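Cellulase (Bacteroides salanitronis, PDB 6WQY) probably hydrolyses beta-1,4-glucosidic bonds inside cellulose and related plant polysaccharides, through its family 5 glycoside hydrolase domain. Local coordinates at residues Asn39-His44 with Ala49-Trp54; His120-Gly123 with Tyr128-Asp131. One frame throughout, in Å; residues are numbered along the deposited sequence.

How the interactions relate
Interactions 1 and 2 lie in two loops of one eight-stranded TIM barrel, the glycoside hydrolase family 5 domain, with centres about 15 Å apart. Interaction 1 comes first along the chain, in the loop after strand 34-37; interaction 2 follows in the loop after strand 114-118. Strand 74-77 lies between these two in the barrel, yet the loops touch directly: D42 O is 3.3 Å from H121 CD2, and H44 packs on H121 and on the hydroxyl of Y128. T80, in the loop after strand 74-77, bonds to D42 and to H121. Three successive strand-end loops are thus joined along the barrel rim on the side where family 5 enzymes carry their active site.

Interaction 1: Asn39-His44 with Ala49-Trp54; sequences NQLDAH and ADETSW
W54 turns one face of its indole toward A43 and H44. The CA of A43 sits over the six-membered ring in a CH-pi contact, 3.7 Å from the ring centroid, while A43 CB rests 3.5 Å from W54 CD2. H44 flanks the same side: its imidazole lies oblique to the indole, planes 50° apart, with H44 CD2 3.7 Å from W54 CZ2. N39 comes in at the indole rim, its OD1 near the ring plane beside CE3. W54 CG stands anti to its own carbonyl carbon (chi1 -71°), which brings the ring face against A43 and H44.

At the other end of the contact, Q40 NE2 donates to E51 OE2 over 3.0 Å. The acceptor uses its anti lone pair; E51 OE2 lies close to the Q40 amide plane, and the carboxylate itself is turned 80° from that plane. E51 is fully extended, its carboxylate lying alongside L41 CD2; R100 of helix 95-110 forms a salt bridge with OE2, and H362 bonds to Q40 OE1. Both segments belong to the loop between the first strand of the TIM barrel, 34-37, and helix 61-70, a loop that folds back through a two-stranded antiparallel hairpin. H44 and A49 form a non-hydrogen-bonded pair there, and just beyond it D50 N donates to A43 O (2.9 Å).

Each side is shaped by a type I turn, Q40 to A43 and D50 to S53. In the first, the D42 carboxylate folds back on its own segment: OD1 accepts from Q40 N at 2.7 Å, OD2 from N39 N. In the second, D50 O takes both the backbone N and the hydroxyl of S53. A water donates to N39 O and E51 O and accepts from W54 N, bridging the two backbones beside the turns.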
# COMPACT_ATOMS: atom_id res chain seq x y z
N ASN A 39 -6.15 8.97 3.96
CA ASN A 39 -6.88 9.79 4.95
C ASN A 39 -8.38 9.62 4.80
O ASN A 39 -9.16 10.57 4.88
CB ASN A 39 -6.47 11.26 4.90
CG ASN A 39 -5.13 11.53 5.55
OD1 ASN A 39 -4.40 10.62 5.88
ND2 ASN A 39 -4.81 12.81 5.73
N GLN A 40 -8.80 8.37 4.62
CA GLN A 40 -10.18 8.01 4.30
C GLN A 40 -10.61 6.91 5.27
O GLN A 40 -10.78 7.19 6.46
CB GLN A 40 -10.29 7.67 2.82
CG GLN A 40 -11.71 7.75 2.27
CD GLN A 40 -12.16 9.17 1.99
OE1 GLN A 40 -11.41 9.99 1.48
NE2 GLN A 40 -13.41 9.45 2.30
N LEU A 41 -10.75 5.66 4.83
CA LEU A 41 -11.10 4.60 5.78
C LEU A 41 -9.97 4.31 6.76
O LEU A 41 -10.19 3.62 7.77
CB LEU A 41 -11.57 3.33 5.08
CG LEU A 41 -12.85 3.48 4.27
CD1 LEU A 41 -13.21 2.19 3.55
CD2 LEU A 41 -14.02 3.93 5.12
N ASP A 42 -8.77 4.82 6.48
CA ASP A 42 -7.66 4.77 7.42
C ASP A 42 -7.79 5.79 8.55
O ASP A 42 -7.13 5.62 9.60
CB ASP A 42 -6.30 4.94 6.72
CG ASP A 42 -6.27 6.05 5.66
OD1 ASP A 42 -7.21 6.14 4.83
OD2 ASP A 42 -5.28 6.83 5.66
N ALA A 43 -8.58 6.84 8.36
CA ALA A 43 -8.66 7.91 9.35
C ALA A 43 -9.35 7.41 10.61
O ALA A 43 -10.29 6.61 10.56
CB ALA A 43 -9.43 9.10 8.78
N HIS A 44 -8.90 7.92 11.75
CA HIS A 44 -9.48 7.55 13.03
C HIS A 44 -9.32 8.73 13.98
O HIS A 44 -8.35 9.48 13.89
CB HIS A 44 -8.84 6.28 13.60
CG HIS A 44 -7.37 6.37 13.79
ND1 HIS A 44 -6.79 6.59 15.03
CD2 HIS A 44 -6.35 6.27 12.90
CE1 HIS A 44 -5.47 6.62 14.88
NE2 HIS A 44 -5.18 6.43 13.61
N ALA A 49 -12.25 4.44 14.10
CA ALA A 49 -12.21 4.76 12.69
C ALA A 49 -13.32 5.75 12.36
O ALA A 49 -14.45 5.61 12.84
CB ALA A 49 -12.38 3.48 11.87
N ASP A 50 -12.98 6.78 11.58
CA ASP A 50 -13.87 7.93 11.37
C ASP A 50 -13.47 8.53 10.01
O ASP A 50 -12.58 9.37 9.93
CB ASP A 50 -13.74 8.91 12.52
CG ASP A 50 -14.77 10.00 12.49
OD1 ASP A 50 -15.33 10.28 11.41
OD2 ASP A 50 -15.00 10.62 13.56
N GLU A 51 -14.13 8.04 8.96
CA GLU A 51 -13.72 8.29 7.58
C GLU A 51 -13.63 9.77 7.23
O GLU A 51 -12.80 10.14 6.38
CB GLU A 51 -14.76 7.61 6.68
CG GLU A 51 -14.47 7.77 5.21
CD GLU A 51 -15.54 7.18 4.29
OE1 GLU A 51 -16.48 6.48 4.76
OE2 GLU A 51 -15.43 7.43 3.08
N THR A 52 -14.46 10.61 7.82
CA THR A 52 -14.53 12.01 7.43
C THR A 52 -13.77 12.92 8.39
O THR A 52 -13.93 14.14 8.31
CB THR A 52 -15.98 12.46 7.28
OG1 THR A 52 -16.67 12.27 8.51
CG2 THR A 52 -16.68 11.67 6.20
N SER A 53 -12.94 12.36 9.27
CA SER A 53 -12.31 13.16 10.31
C SER A 53 -10.94 13.70 9.96
O SER A 53 -10.40 14.51 10.74
CB SER A 53 -12.22 12.36 11.61
OG SER A 53 -11.29 11.30 11.53
N TRP A 54 -10.35 13.28 8.84
CA TRP A 54 -9.02 13.73 8.45
C TRP A 54 -9.07 14.45 7.11
O TRP A 54 -8.27 14.20 6.20
CB TRP A 54 -8.01 12.58 8.38
CG TRP A 54 -7.60 11.99 9.70
CD1 TRP A 54 -8.06 12.31 10.95
CD2 TRP A 54 -6.63 10.95 9.89
NE1 TRP A 54 -7.42 11.55 11.89
CE2 TRP A 54 -6.55 10.69 11.26
CE3 TRP A 54 -5.83 10.22 9.01
CZ2 TRP A 54 -5.68 9.73 11.79
CZ3 TRP A 54 -4.96 9.28 9.53
CH2 TRP A 54 -4.90 9.04 10.91
O HOH W 1 -10.99 12.18 6.28
O HOH W 2 -6.55 14.95 4.25

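Interaction 2: His120-Gly123 with Tyr128-Asp131; sequences HHDG and YWLD
The loop that follows the third barrel strand, 114-118, folds back on itself here, and the indole of W129 ties its two limbs together through the carboxylate of D122. W129 NE1 donates to D122 OD2 over 2.9 Å, with an almost straight N-H...O angle of 172°. The oxygen lies at the ring edge, near the indole plane, and accepts the N-H on its anti lone pair, while the carboxylate is turned 78° from the ring. With chi1 at 66°, W129 CG sits between its backbone N and carbonyl carbon, and the NE1 edge comes round to D122. The other oxygen, OD1, is taken by the backbone N of W81, so both carboxylate oxygens are held and the rotation of the group is restricted.

The D122 carbonyl is a second meeting point. Its oxygen lies 3.4 Å from Y128 CB, near the plane of the tyrosine ring, and 3.5 Å from L130 CB. A single water links the limbs at this point, donating to D122 O and L130 O and accepting from Y128 N, all three at 2.8 Å. Y128 CD2 also comes to 3.3 Å from H121 O. L130 CD2 packs against G123 CA at 3.8 Å.

V145 of helix 139-159 touches both W129 and L130, joining the second limb to the outer wall. L130 centres an inverse gamma turn, and D131 then N-caps helix 132-135 by accepting from D134 N. The arrangement is that of a beta-alpha loop of a TIM barrel, running from a 3-10 turn just past the strand to a capped helix.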
# COMPACT_ATOMS: atom_id res chain seq x y z
N HIS A 120 -4.87 -1.22 8.62
CA HIS A 120 -3.98 -0.07 8.45
C HIS A 120 -3.53 0.45 9.81
O HIS A 120 -2.58 -0.10 10.39
CB HIS A 120 -4.62 0.97 7.52
CG HIS A 120 -3.63 1.88 6.87
ND1 HIS A 120 -2.91 1.51 5.75
CD2 HIS A 120 -3.28 3.15 7.17
CE1 HIS A 120 -2.17 2.54 5.38
NE2 HIS A 120 -2.36 3.55 6.23
N HIS A 121 -4.13 1.53 10.35
CA HIS A 121 -3.56 2.15 11.55
C HIS A 121 -3.79 1.36 12.83
O HIS A 121 -3.24 1.74 13.87
CB HIS A 121 -3.99 3.60 11.69
CG HIS A 121 -3.35 4.50 10.68
ND1 HIS A 121 -2.02 4.40 10.34
CD2 HIS A 121 -3.88 5.52 9.95
CE1 HIS A 121 -1.76 5.34 9.44
NE2 HIS A 121 -2.86 6.04 9.19
N ASP A 122 -4.49 0.23 12.78
CA ASP A 122 -4.44 -0.70 13.90
C ASP A 122 -3.01 -1.02 14.28
O ASP A 122 -2.73 -1.31 15.45
CB ASP A 122 -5.15 -2.01 13.54
CG ASP A 122 -6.61 -1.82 13.19
OD1 ASP A 122 -6.87 -1.10 12.19
OD2 ASP A 122 -7.48 -2.41 13.88
N GLY A 123 -2.10 -1.02 13.31
CA GLY A 123 -0.71 -1.29 13.54
C GLY A 123 0.15 -0.08 13.74
O GLY A 123 1.38 -0.23 13.80
N TYR A 128 -1.42 0.13 19.46
CA TYR A 128 -2.75 -0.46 19.62
C TYR A 128 -2.62 -1.98 19.70
O TYR A 128 -1.57 -2.50 20.10
CB TYR A 128 -3.68 -0.01 18.48
CG TYR A 128 -3.72 1.50 18.30
CD1 TYR A 128 -4.30 2.32 19.25
CD2 TYR A 128 -3.19 2.09 17.17
CE1 TYR A 128 -4.35 3.69 19.08
CE2 TYR A 128 -3.23 3.46 16.99
CZ TYR A 128 -3.81 4.25 17.95
OH TYR A 128 -3.84 5.62 17.77
N TRP A 129 -3.67 -2.73 19.35
CA TRP A 129 -3.66 -4.17 19.59
C TRP A 129 -2.57 -4.88 18.78
O TRP A 129 -2.05 -5.91 19.23
CB TRP A 129 -5.02 -4.81 19.28
CG TRP A 129 -5.43 -4.76 17.83
CD1 TRP A 129 -6.15 -3.79 17.21
CD2 TRP A 129 -5.14 -5.75 16.82
NE1 TRP A 129 -6.32 -4.09 15.89
CE2 TRP A 129 -5.73 -5.29 15.62
CE3 TRP A 129 -4.47 -6.98 16.81
CZ2 TRP A 129 -5.64 -6.00 14.43
CZ3 TRP A 129 -4.39 -7.69 15.64
CH2 TRP A 129 -4.97 -7.20 14.45
N LEU A 130 -2.27 -4.40 17.59
CA LEU A 130 -1.33 -5.04 16.68
C LEU A 130 0.05 -4.55 17.11
O LEU A 130 0.54 -3.54 16.62
CB LEU A 130 -1.73 -4.68 15.26
CG LEU A 130 -1.00 -5.33 14.11
CD1 LEU A 130 -0.95 -6.83 14.18
CD2 LEU A 130 -1.67 -4.88 12.82
N ASP A 131 0.66 -5.27 18.06
CA ASP A 131 1.76 -4.76 18.90
C ASP A 131 2.99 -5.66 18.80
O ASP A 131 3.16 -6.60 19.58
CB ASP A 131 1.22 -4.71 20.34
CG ASP A 131 2.25 -4.29 21.36
OD1 ASP A 131 3.38 -3.90 21.02
OD2 ASP A 131 1.91 -4.39 22.58
O HOH W 3 -0.44 -0.92 17.00